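Local coordinates for serine--tRNA ligase (Pyrococcus horikoshii, PDB 2DQ0), which charges tRNA(Ser) with serine at the expense of ATP and probably also serylates tRNA(Sec), giving the precursor of selenocysteinyl-tRNA(Sec), at residues V340-T345 and A352-D357; D379-R384 and V400-S405; W361-G366 and L418-E423. All coordinates share one frame; numbering follows the deposited sequence.

Contact 1: V340-T345 and A352-D357; sequences VVNICT and AAKKYD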
loop_
_atom_site.group_PDB
_atom_site.type_symbol
_atom_site.label_atom_id
_atom_site.label_comp_id
_atom_site.label_asym_id
_atom_site.label_seq_id
_atom_site.Cartn_x
_atom_site.Cartn_y
_atom_site.Cartn_z
ATOM N N VAL A 340 -22.081 -20.785 6.655
ATOM C CA VAL A 340 -20.681 -20.854 7.041
ATOM C C VAL A 340 -20.249 -22.281 6.825
ATOM O O VAL A 340 -21.003 -23.223 7.054
ATOM C CB VAL A 340 -20.400 -20.365 8.504
ATOM C CG1 VAL A 340 -21.660 -19.824 9.131
ATOM C CG2 VAL A 340 -19.739 -21.454 9.314
ATOM N N VAL A 341 -19.017 -22.428 6.374
ATOM C CA VAL A 341 -18.499 -23.726 6.030
ATOM C C VAL A 341 -17.274 -24.164 6.819
ATOM O O VAL A 341 -16.469 -23.343 7.236
ATOM C CB VAL A 341 -18.182 -23.720 4.508
ATOM C CG1 VAL A 341 -17.290 -24.867 4.138
ATOM C CG2 VAL A 341 -19.477 -23.776 3.714
ATOM N N ASN A 342 -17.154 -25.466 7.050
ATOM C CA ASN A 342 -15.983 -25.991 7.714
ATOM C C ASN A 342 -15.138 -26.482 6.551
ATOM O O ASN A 342 -15.525 -27.378 5.802
ATOM C CB ASN A 342 -16.330 -27.151 8.637
ATOM C CG ASN A 342 -15.115 -27.667 9.414
ATOM O OD1 ASN A 342 -13.979 -27.191 9.230
ATOM N ND2 ASN A 342 -15.352 -28.649 10.283
ATOM N N ILE A 343 -13.982 -25.871 6.386
ATOM C CA ILE A 343 -13.117 -26.222 5.295
ATOM C C ILE A 343 -12.432 -27.536 5.533
ATOM O O ILE A 343 -11.945 -27.794 6.631
ATOM C CB ILE A 343 -12.129 -25.088 5.068
ATOM C CG1 ILE A 343 -12.937 -23.878 4.585
ATOM C CG2 ILE A 343 -11.010 -25.513 4.088
ATOM C CD1 ILE A 343 -12.132 -22.633 4.493
ATOM N N CYS A 344 -12.410 -28.360 4.488
ATOM C CA CYS A 344 -11.822 -29.687 4.549
ATOM C C CYS A 344 -10.300 -29.707 4.460
ATOM O O CYS A 344 -9.662 -28.698 4.132
ATOM C CB CYS A 344 -12.453 -30.608 3.478
ATOM S SG CYS A 344 -12.068 -30.306 1.714
ATOM N N THR A 345 -9.737 -30.872 4.774
ATOM C CA THR A 345 -8.300 -31.072 4.792
ATOM C C THR A 345 -7.578 -30.641 3.527
ATOM O O THR A 345 -6.513 -30.006 3.607
ATOM C CB THR A 345 -7.949 -32.554 5.088
ATOM O OG1 THR A 345 -8.716 -33.406 4.230
ATOM C CG2 THR A 345 -8.237 -32.904 6.554
ATOM N N ALA A 352 -3.499 -22.936 9.014
ATOM C CA ALA A 352 -4.555 -23.307 9.938
ATOM C C ALA A 352 -4.661 -24.762 10.348
ATOM O O ALA A 352 -4.267 -25.671 9.621
ATOM C CB ALA A 352 -5.893 -22.837 9.388
ATOM N N ALA A 353 -5.193 -24.960 11.545
ATOM C CA ALA A 353 -5.450 -26.294 12.069
ATOM C C ALA A 353 -6.911 -26.585 11.711
ATOM O O ALA A 353 -7.281 -27.719 11.437
ATOM C CB ALA A 353 -5.273 -26.317 13.582
ATOM N N LYS A 354 -7.733 -25.541 11.729
ATOM C CA LYS A 354 -9.154 -25.626 11.396
ATOM C C LYS A 354 -9.581 -24.254 10.878
ATOM O O LYS A 354 -9.098 -23.216 11.360
ATOM C CB LYS A 354 -9.986 -26.003 12.624
ATOM C CG LYS A 354 -11.467 -26.106 12.342
ATOM C CD LYS A 354 -12.255 -26.531 13.563
ATOM C CE LYS A 354 -13.703 -26.815 13.235
ATOM N NZ LYS A 354 -14.415 -27.322 14.448
ATOM N N LYS A 355 -10.478 -24.243 9.898
ATOM C CA LYS A 355 -10.919 -22.984 9.320
ATOM C C LYS A 355 -12.399 -22.915 8.966
ATOM O O LYS A 355 -12.965 -23.865 8.419
ATOM C CB LYS A 355 -10.069 -22.686 8.082
ATOM C CG LYS A 355 -10.471 -21.438 7.306
ATOM C CD LYS A 355 -9.268 -20.784 6.630
ATOM C CE LYS A 355 -8.617 -21.642 5.564
ATOM N NZ LYS A 355 -7.216 -21.166 5.285
ATOM N N TYR A 356 -13.027 -21.789 9.299
ATOM C CA TYR A 356 -14.430 -21.567 8.964
ATOM C C TYR A 356 -14.485 -20.414 7.971
ATOM O O TYR A 356 -13.771 -19.430 8.125
ATOM C CB TYR A 356 -15.251 -21.173 10.185
ATOM C CG TYR A 356 -15.470 -22.254 11.203
ATOM C CD1 TYR A 356 -15.289 -21.993 12.556
ATOM C CD2 TYR A 356 -15.921 -23.518 10.830
ATOM C CE1 TYR A 356 -15.557 -22.959 13.519
ATOM C CE2 TYR A 356 -16.193 -24.502 11.791
ATOM C CZ TYR A 356 -16.009 -24.206 13.136
ATOM O OH TYR A 356 -16.293 -25.137 14.106
ATOM N N ASP A 357 -15.331 -20.538 6.956
ATOM C CA ASP A 357 -15.503 -19.481 5.967
ATOM C C ASP A 357 -16.954 -19.017 5.952
ATOM O O ASP A 357 -17.882 -19.793 6.191
ATOM C CB ASP A 357 -15.173 -19.978 4.553
ATOM C CG ASP A 357 -13.684 -19.992 4.247
ATOM O OD1 ASP A 357 -12.858 -19.910 5.182
ATOM O OD2 ASP A 357 -13.339 -20.106 3.049
#

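Contact 2: D379-R384 and V400-S405; sequences DWQARR and VHTLNS. With SSA (5'-O-(N-(L-seryl)-sulfamoyl)adenosine), chain G.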
loop_
_atom_site.group_PDB
_atom_site.type_symbol
_atom_site.label_atom_id
_atom_site.label_comp_id
_atom_site.label_asym_id
_atom_site.label_seq_id
_atom_site.Cartn_x
_atom_site.Cartn_y
_atom_site.Cartn_z
ATOM N N ASP A 379 -0.123 -23.175 17.391
ATOM C CA ASP A 379 1.194 -22.614 17.650
ATOM C C ASP A 379 2.074 -22.578 16.406
ATOM O O ASP A 379 3.291 -22.450 16.524
ATOM C CB ASP A 379 1.914 -23.435 18.731
ATOM C CG ASP A 379 2.176 -24.888 18.316
ATOM O OD1 ASP A 379 2.835 -25.608 19.091
ATOM O OD2 ASP A 379 1.732 -25.326 17.235
ATOM N N TRP A 380 1.475 -22.691 15.218
ATOM C CA TRP A 380 2.252 -22.721 13.970
ATOM C C TRP A 380 3.026 -21.443 13.682
ATOM O O TRP A 380 4.157 -21.502 13.205
ATOM C CB TRP A 380 1.332 -23.015 12.789
ATOM C CG TRP A 380 2.033 -23.542 11.547
ATOM C CD1 TRP A 380 2.365 -24.831 11.295
ATOM C CD2 TRP A 380 2.466 -22.786 10.406
ATOM N NE1 TRP A 380 2.979 -24.937 10.075
ATOM C CE2 TRP A 380 3.057 -23.697 9.506
ATOM C CE3 TRP A 380 2.415 -21.430 10.059
ATOM C CZ2 TRP A 380 3.598 -23.299 8.275
ATOM C CZ3 TRP A 380 2.952 -21.032 8.837
ATOM C CH2 TRP A 380 3.536 -21.968 7.959
ATOM N N GLN A 381 2.412 -20.291 13.948
ATOM C CA GLN A 381 3.070 -19.014 13.707
ATOM C C GLN A 381 3.958 -18.700 14.891
ATOM O O GLN A 381 5.104 -18.252 14.725
ATOM C CB GLN A 381 2.034 -17.896 13.507
ATOM C CG GLN A 381 1.060 -18.184 12.381
ATOM C CD GLN A 381 0.138 -17.034 12.093
ATOM O OE1 GLN A 381 -0.573 -16.544 12.976
ATOM N NE2 GLN A 381 0.132 -16.596 10.844
ATOM N N ALA A 382 3.421 -18.944 16.084
ATOM C CA ALA A 382 4.152 -18.709 17.325
ATOM C C ALA A 382 5.506 -19.394 17.307
ATOM O O ALA A 382 6.510 -18.807 17.701
ATOM C CB ALA A 382 3.349 -19.201 18.509
ATOM N N ARG A 383 5.551 -20.631 16.837
ATOM C CA ARG A 383 6.819 -21.346 16.816
ATOM C C ARG A 383 7.789 -20.734 15.811
ATOM O O ARG A 383 8.994 -20.859 15.973
ATOM C CB ARG A 383 6.577 -22.824 16.509
ATOM C CG ARG A 383 7.653 -23.781 17.015
ATOM C CD ARG A 383 7.179 -25.238 16.908
ATOM N NE ARG A 383 6.115 -25.565 17.866
ATOM C CZ ARG A 383 6.333 -26.003 19.108
ATOM N NH1 ARG A 383 5.307 -26.275 19.903
ATOM N NH2 ARG A 383 7.576 -26.178 19.563
ATOM N N ARG A 384 7.270 -20.057 14.788
ATOM C CA ARG A 384 8.128 -19.439 13.774
ATOM C C ARG A 384 8.601 -18.075 14.213
ATOM O O ARG A 384 9.766 -17.740 14.084
ATOM C CB ARG A 384 7.387 -19.284 12.437
ATOM C CG ARG A 384 7.118 -20.585 11.705
ATOM C CD ARG A 384 5.850 -20.503 10.847
ATOM N NE ARG A 384 6.134 -20.253 9.437
ATOM C CZ ARG A 384 6.534 -21.181 8.576
ATOM N NH1 ARG A 384 6.775 -20.844 7.312
ATOM N NH2 ARG A 384 6.677 -22.443 8.968
ATOM N N VAL A 400 2.354 -19.458 22.373
ATOM C CA VAL A 400 0.984 -18.985 22.447
ATOM C C VAL A 400 0.236 -19.557 21.247
ATOM O O VAL A 400 0.810 -20.245 20.384
ATOM C CB VAL A 400 0.966 -17.444 22.347
ATOM C CG1 VAL A 400 2.014 -16.828 23.317
ATOM C CG2 VAL A 400 1.310 -17.023 20.911
ATOM N N HIS A 401 -1.059 -19.317 21.200
ATOM C CA HIS A 401 -1.813 -19.764 20.041
ATOM C C HIS A 401 -2.251 -18.493 19.341
ATOM O O HIS A 401 -2.537 -17.491 19.992
ATOM C CB HIS A 401 -3.026 -20.610 20.433
ATOM C CG HIS A 401 -2.722 -22.069 20.555
ATOM N ND1 HIS A 401 -3.708 -23.033 20.617
ATOM C CD2 HIS A 401 -1.539 -22.733 20.595
ATOM C CE1 HIS A 401 -3.142 -24.227 20.684
ATOM N NE2 HIS A 401 -1.829 -24.074 20.671
ATOM N N THR A 402 -2.258 -18.506 18.019
ATOM C CA THR A 402 -2.686 -17.325 17.290
ATOM C C THR A 402 -3.897 -17.656 16.457
ATOM O O THR A 402 -4.052 -18.775 15.974
ATOM C CB THR A 402 -1.578 -16.773 16.352
ATOM O OG1 THR A 402 -1.254 -17.744 15.348
ATOM C CG2 THR A 402 -0.341 -16.440 17.141
ATOM N N LEU A 403 -4.771 -16.673 16.314
ATOM C CA LEU A 403 -5.952 -16.831 15.491
ATOM C C LEU A 403 -6.188 -15.556 14.688
ATOM O O LEU A 403 -5.711 -14.477 15.056
ATOM C CB LEU A 403 -7.180 -17.137 16.349
ATOM C CG LEU A 403 -7.203 -18.510 17.018
ATOM C CD1 LEU A 403 -6.462 -18.452 18.352
ATOM C CD2 LEU A 403 -8.636 -18.916 17.235
ATOM N N ASN A 404 -6.892 -15.688 13.568
ATOM C CA ASN A 404 -7.220 -14.526 12.757
ATOM C C ASN A 404 -8.532 -14.774 12.047
ATOM O O ASN A 404 -8.953 -15.916 11.828
ATOM C CB ASN A 404 -6.104 -14.205 11.752
ATOM C CG ASN A 404 -5.963 -15.253 10.675
ATOM O OD1 ASN A 404 -6.781 -15.334 9.762
ATOM N ND2 ASN A 404 -4.920 -16.058 10.770
ATOM N N SER A 405 -9.198 -13.690 11.717
ATOM C CA SER A 405 -10.460 -13.792 11.035
ATOM C C SER A 405 -10.837 -12.481 10.417
ATOM O O SER A 405 -10.627 -11.400 10.976
ATOM C CB SER A 405 -11.560 -14.210 12.006
ATOM O OG SER A 405 -12.831 -14.249 11.377
HETATM N N10 SSA G . -5.948 -13.065 7.448
HETATM C CA SSA G . -6.988 -13.975 6.934
HETATM C CB SSA G . -8.321 -13.690 7.569
HETATM O OG SSA G . -8.897 -12.465 7.101
HETATM C C9 SSA G . -7.176 -13.888 5.424
HETATM O O9 SSA G . -6.599 -13.028 4.763
HETATM N N8 SSA G . -7.977 -14.801 4.863
HETATM S S1 SSA G . -8.277 -14.757 3.284
HETATM O O1S SSA G . -6.988 -14.961 2.639
HETATM O O2S SSA G . -9.368 -15.696 3.057
HETATM O "O5'" SSA G . -8.755 -13.284 3.034
HETATM C "C5'" SSA G . -9.874 -12.790 3.743
HETATM C "C4'" SSA G . -10.921 -12.246 2.822
HETATM O "O4'" SSA G . -10.403 -11.139 2.059
HETATM C "C3'" SSA G . -11.500 -13.169 1.769
HETATM O "O3'" SSA G . -12.445 -14.037 2.361
HETATM C "C2'" SSA G . -12.187 -12.140 0.889
HETATM O "O2'" SSA G . -13.358 -11.590 1.443
HETATM C "C1'" SSA G . -11.094 -11.064 0.819
HETATM N N9 SSA G . -10.102 -11.286 -0.228
HETATM C C8 SSA G . -9.044 -12.180 -0.264
HETATM N N7 SSA G . -8.343 -12.119 -1.367
HETATM C C5 SSA G . -8.977 -11.128 -2.111
HETATM C C6 SSA G . -8.729 -10.589 -3.401
HETATM N N6 SSA G . -7.732 -10.997 -4.181
HETATM N N1 SSA G . -9.548 -9.588 -3.849
HETATM C C2 SSA G . -10.552 -9.170 -3.048
HETATM N N3 SSA G . -10.886 -9.610 -1.813
HETATM C C4 SSA G . -10.060 -10.603 -1.411
HETATM O O HOH W 1 -3.507 -15.915 13.282
#

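Contact 3: W361-G366 and L418-E423; sequences WMPGQG and LENHQE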
loop_
_atom_site.group_PDB
_atom_site.type_symbol
_atom_site.label_atom_id
_atom_site.label_comp_id
_atom_site.label_asym_id
_atom_site.label_seq_id
_atom_site.Cartn_x
_atom_site.Cartn_y
_atom_site.Cartn_z
ATOM N N TRP A 361 -24.452 -15.466 -0.049
ATOM C CA TRP A 361 -25.265 -15.795 -1.191
ATOM C C TRP A 361 -25.138 -14.579 -2.118
ATOM O O TRP A 361 -25.288 -13.440 -1.684
ATOM C CB TRP A 361 -26.730 -15.992 -0.766
ATOM C CG TRP A 361 -27.586 -16.204 -1.965
ATOM C CD1 TRP A 361 -28.550 -15.364 -2.451
ATOM C CD2 TRP A 361 -27.455 -17.263 -2.918
ATOM N NE1 TRP A 361 -29.027 -15.833 -3.655
ATOM C CE2 TRP A 361 -28.372 -16.999 -3.967
ATOM C CE3 TRP A 361 -26.652 -18.409 -2.988
ATOM C CZ2 TRP A 361 -28.507 -17.847 -5.083
ATOM C CZ3 TRP A 361 -26.784 -19.252 -4.090
ATOM C CH2 TRP A 361 -27.708 -18.964 -5.125
ATOM N N MET A 362 -24.850 -14.812 -3.389
ATOM C CA MET A 362 -24.708 -13.712 -4.326
ATOM C C MET A 362 -25.805 -13.833 -5.373
ATOM O O MET A 362 -25.658 -14.505 -6.397
ATOM C CB MET A 362 -23.314 -13.754 -4.973
ATOM C CG MET A 362 -22.150 -13.665 -3.971
ATOM S SD MET A 362 -22.010 -12.030 -3.120
ATOM C CE MET A 362 -20.367 -12.174 -2.404
ATOM N N PRO A 363 -26.939 -13.173 -5.123
ATOM C CA PRO A 363 -28.070 -13.220 -6.052
ATOM C C PRO A 363 -27.713 -13.210 -7.544
ATOM O O PRO A 363 -28.217 -14.029 -8.304
ATOM C CB PRO A 363 -28.902 -12.017 -5.627
ATOM C CG PRO A 363 -28.667 -11.980 -4.126
ATOM C CD PRO A 363 -27.189 -12.231 -4.016
ATOM N N GLY A 364 -26.849 -12.286 -7.956
ATOM C CA GLY A 364 -26.459 -12.191 -9.354
ATOM C C GLY A 364 -25.670 -13.379 -9.876
ATOM O O GLY A 364 -25.932 -13.882 -10.958
ATOM N N GLN A 365 -24.690 -13.828 -9.113
ATOM C CA GLN A 365 -23.882 -14.966 -9.512
ATOM C C GLN A 365 -24.658 -16.273 -9.390
ATOM O O GLN A 365 -24.319 -17.270 -10.029
ATOM C CB GLN A 365 -22.656 -15.074 -8.620
ATOM C CG GLN A 365 -21.517 -14.130 -8.956
ATOM C CD GLN A 365 -20.322 -14.387 -8.065
ATOM O OE1 GLN A 365 -19.969 -15.536 -7.804
ATOM N NE2 GLN A 365 -19.698 -13.326 -7.591
ATOM N N GLY A 366 -25.689 -16.274 -8.553
ATOM C CA GLY A 366 -26.436 -17.489 -8.347
ATOM C C GLY A 366 -25.610 -18.460 -7.522
ATOM O O GLY A 366 -25.714 -19.662 -7.706
ATOM N N LEU A 418 -24.223 -5.036 -3.054
ATOM C CA LEU A 418 -24.800 -4.642 -4.343
ATOM C C LEU A 418 -25.701 -5.747 -4.897
ATOM O O LEU A 418 -26.809 -5.488 -5.368
ATOM C CB LEU A 418 -23.705 -4.324 -5.374
ATOM C CG LEU A 418 -22.812 -3.096 -5.159
ATOM C CD1 LEU A 418 -21.780 -2.959 -6.275
ATOM C CD2 LEU A 418 -23.700 -1.870 -5.121
ATOM N N GLU A 419 -25.228 -6.982 -4.838
ATOM C CA GLU A 419 -26.013 -8.062 -5.376
ATOM C C GLU A 419 -27.206 -8.452 -4.524
ATOM O O GLU A 419 -28.233 -8.818 -5.059
ATOM C CB GLU A 419 -25.114 -9.274 -5.693
ATOM C CG GLU A 419 -24.337 -9.080 -7.012
ATOM C CD GLU A 419 -23.566 -10.313 -7.519
ATOM O OE1 GLU A 419 -23.952 -11.468 -7.201
ATOM O OE2 GLU A 419 -22.579 -10.117 -8.279
ATOM N N ASN A 420 -27.100 -8.319 -3.210
ATOM C CA ASN A 420 -28.199 -8.702 -2.329
ATOM C C ASN A 420 -29.247 -7.635 -2.052
ATOM O O ASN A 420 -30.365 -7.964 -1.642
ATOM C CB ASN A 420 -27.645 -9.204 -1.001
ATOM C CG ASN A 420 -27.182 -10.640 -1.077
ATOM O OD1 ASN A 420 -27.987 -11.549 -1.267
ATOM N ND2 ASN A 420 -25.878 -10.855 -0.939
ATOM N N HIS A 421 -28.911 -6.365 -2.269
ATOM C CA HIS A 421 -29.868 -5.302 -1.998
ATOM C C HIS A 421 -30.255 -4.496 -3.238
ATOM O O HIS A 421 -30.717 -3.346 -3.119
ATOM C CB HIS A 421 -29.334 -4.348 -0.917
ATOM C CG HIS A 421 -29.057 -5.003 0.402
ATOM N ND1 HIS A 421 -30.048 -5.522 1.201
ATOM C CD2 HIS A 421 -27.900 -5.184 1.082
ATOM C CE1 HIS A 421 -29.519 -5.988 2.319
ATOM N NE2 HIS A 421 -28.216 -5.795 2.271
ATOM N N GLN A 422 -30.070 -5.090 -4.417
ATOM C CA GLN A 422 -30.432 -4.418 -5.665
ATOM C C GLN A 422 -31.931 -4.556 -5.934
ATOM O O GLN A 422 -32.574 -5.476 -5.450
ATOM C CB GLN A 422 -29.702 -5.041 -6.843
ATOM C CG GLN A 422 -30.115 -6.477 -7.093
ATOM C CD GLN A 422 -29.391 -7.065 -8.276
ATOM O OE1 GLN A 422 -29.547 -6.596 -9.403
ATOM N NE2 GLN A 422 -28.580 -8.095 -8.027
ATOM N N GLU A 423 -32.462 -3.637 -6.725
ATOM C CA GLU A 423 -33.856 -3.636 -7.105
ATOM C C GLU A 423 -33.821 -3.805 -8.624
ATOM O O GLU A 423 -32.728 -3.796 -9.213
ATOM C CB GLU A 423 -34.510 -2.314 -6.673
ATOM C CG GLU A 423 -34.790 -2.236 -5.161
ATOM C CD GLU A 423 -35.184 -0.828 -4.668
ATOM O OE1 GLU A 423 -35.095 0.147 -5.457
ATOM O OE2 GLU A 423 -35.574 -0.695 -3.479
#

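Contact 1: V340-T345 and A352-D357
The carbonyl oxygen of V341 meets three groups of the facing strand. The amide N of D357 donates to V341 O at 3.0 Å. CA of Y356 makes a CA-H...O contact with V341 O at 3.2 Å, and the Y356 ring brings its edge up to this oxygen in plane. The return bond, V341 N to D357 O, measures 2.9 Å. V341 and D357 thus form an antiparallel hydrogen-bonded pair, and N342 and Y356 the non-hydrogen-bonded pair beside it. Together the two strands make a beta hairpin of the mixed, largely antiparallel sheet of the class II catalytic core. I343 N reaches K355 O in a nearly straight bond (3.0 Å, 173° at the hydrogen).

On the face carrying N342, the side-chain amide and the Y356 ring are inclined at 65°, with N342 CG 4.1 Å from Y356 CE2. K354, fully extended, crosses N342 at about a right angle and carries NZ to both Y356 OH and S113 OG. H320 of helix 316-333 stacks on the tyrosine ring. Along the D357 side, I343 CD1 packs against K355 CG at 3.5 Å. D357 OD1 accepts a hydrogen bond from S373, a predicted ATP-binding residue.

Contact 2: D379-R384 and V400-S405
Q381 and T402 meet obliquely, tip to tip. The glutamine leaves the backbone with CG anti to its carbonyl carbon (chi1 -57°) and then runs extended, delivering OE1 to the threonine hydroxyl. T402 OG1 donates to Q381 OE1 at 2.7 Å; the C=O...donor angle is 126° and the hydroxyl is tilted only slightly from the carbonyl plane. A water also donates to Q381 OE1, at 3.0 Å, and accepts from N404 ND2 at 2.9 Å, so one oxygen ties the loop to two residues of the strand. With its oxygen held twice, the amide turns NE2 towards S229 O and the carboxylate of E254, which itself hydrogen-bonds the bound seryl-adenylate analogue. Q381 is therefore a second-shell residue of the serine pocket. The first shell includes N404, whose OD1 lies 3.1 Å from CB of the analogue's seryl group.

At the other end of the contact A382 CB packs on V400 CG2 at 3.8 Å, and the backbone N of D379 lies obliquely to the H401 ring, 3.5 Å from its CD2. H401 ND1 is bound to S316.

Strand 398-406 lies between strands 301-311 and 367-376 of the catalytic sheet and also pairs with 387-390. L403 points away from the 379-384 segment, onto helix 316-333, while T402 and N404 point towards that segment, from which helix 382-385 starts.

Contact 3: W361-G366 and L418-E423
The N420 amide and the W361 indole are inclined at 52° and their side chains run at about a right angle, with N420 OD1 4.0 Å from W361 CD1 in an oblique approach. The indole also meets F142 and F368 edge-to-face. The edge of the N420 amide does the bonding: ND2 donates to W361 O at 2.8 Å, nearly along the C=O axis and 12° out of the amide plane. CG anti to the carbonyl carbon (chi1 -81°) swings this amide from the last turn of helix 410-420 towards the end of strand 354-362, and A416 O takes a further bond from ND2. Both elements belong to the class II catalytic core, the helix being consistent with that of the family's strand-helix motif 3. The pyrrolidine ring of P363 crosses the asparagine side chain at about a right angle, its CD and CG facing OD1, and P363 CB rests against the E419 carbonyl. An alanine in place of N420 would probably leave the carbonyls of W361 and A416 without this donor and open a gap beside the proline ring.

One helical position earlier, E419 reaches extended into the turn that follows the strand. Q365 N donates to E419 OE1 at 3.1 Å from above the carboxylate plane. H162 N binds OE2. The turn is closed by G366 N, which bonds to M362 O at 2.8 Å. Beyond the helix Q422 folds back, NE2 donating to E419 O at 3.1 Å.

The buried carboxylate is thus met at both oxygens by main-chain N-H groups, whose dipoles would probably help to stabilise its charge. The contact joins strand end to helix end mainly through side chains bonding to backbone, so both bonds between the segments probably require the backbone of 361-366 to hold its present course.

Overall arrangement
From the N terminus, contact 1 comes first and closes a short loop: six residues, part of the connection of hairpin 338-342/354-362, separate its segments. Strand 354-362 then carries the chain to 361-366, where contact 3 opens, about 25 Å from contact 1 between centres. Contact 3 closes 51 residues on, at the end of helix 410-420, and contact 2 opens and closes within that span, with 15 residues between its segments. No two contacts cross. All three reach the same sheet: contact 1 binds two neighbouring strands, contact 2 fastens a loop and short helix to strand 398-406, and contact 3 joins a strand end to a helix. Contacts 2 and 3 lie farthest apart, about 36 Å between centres.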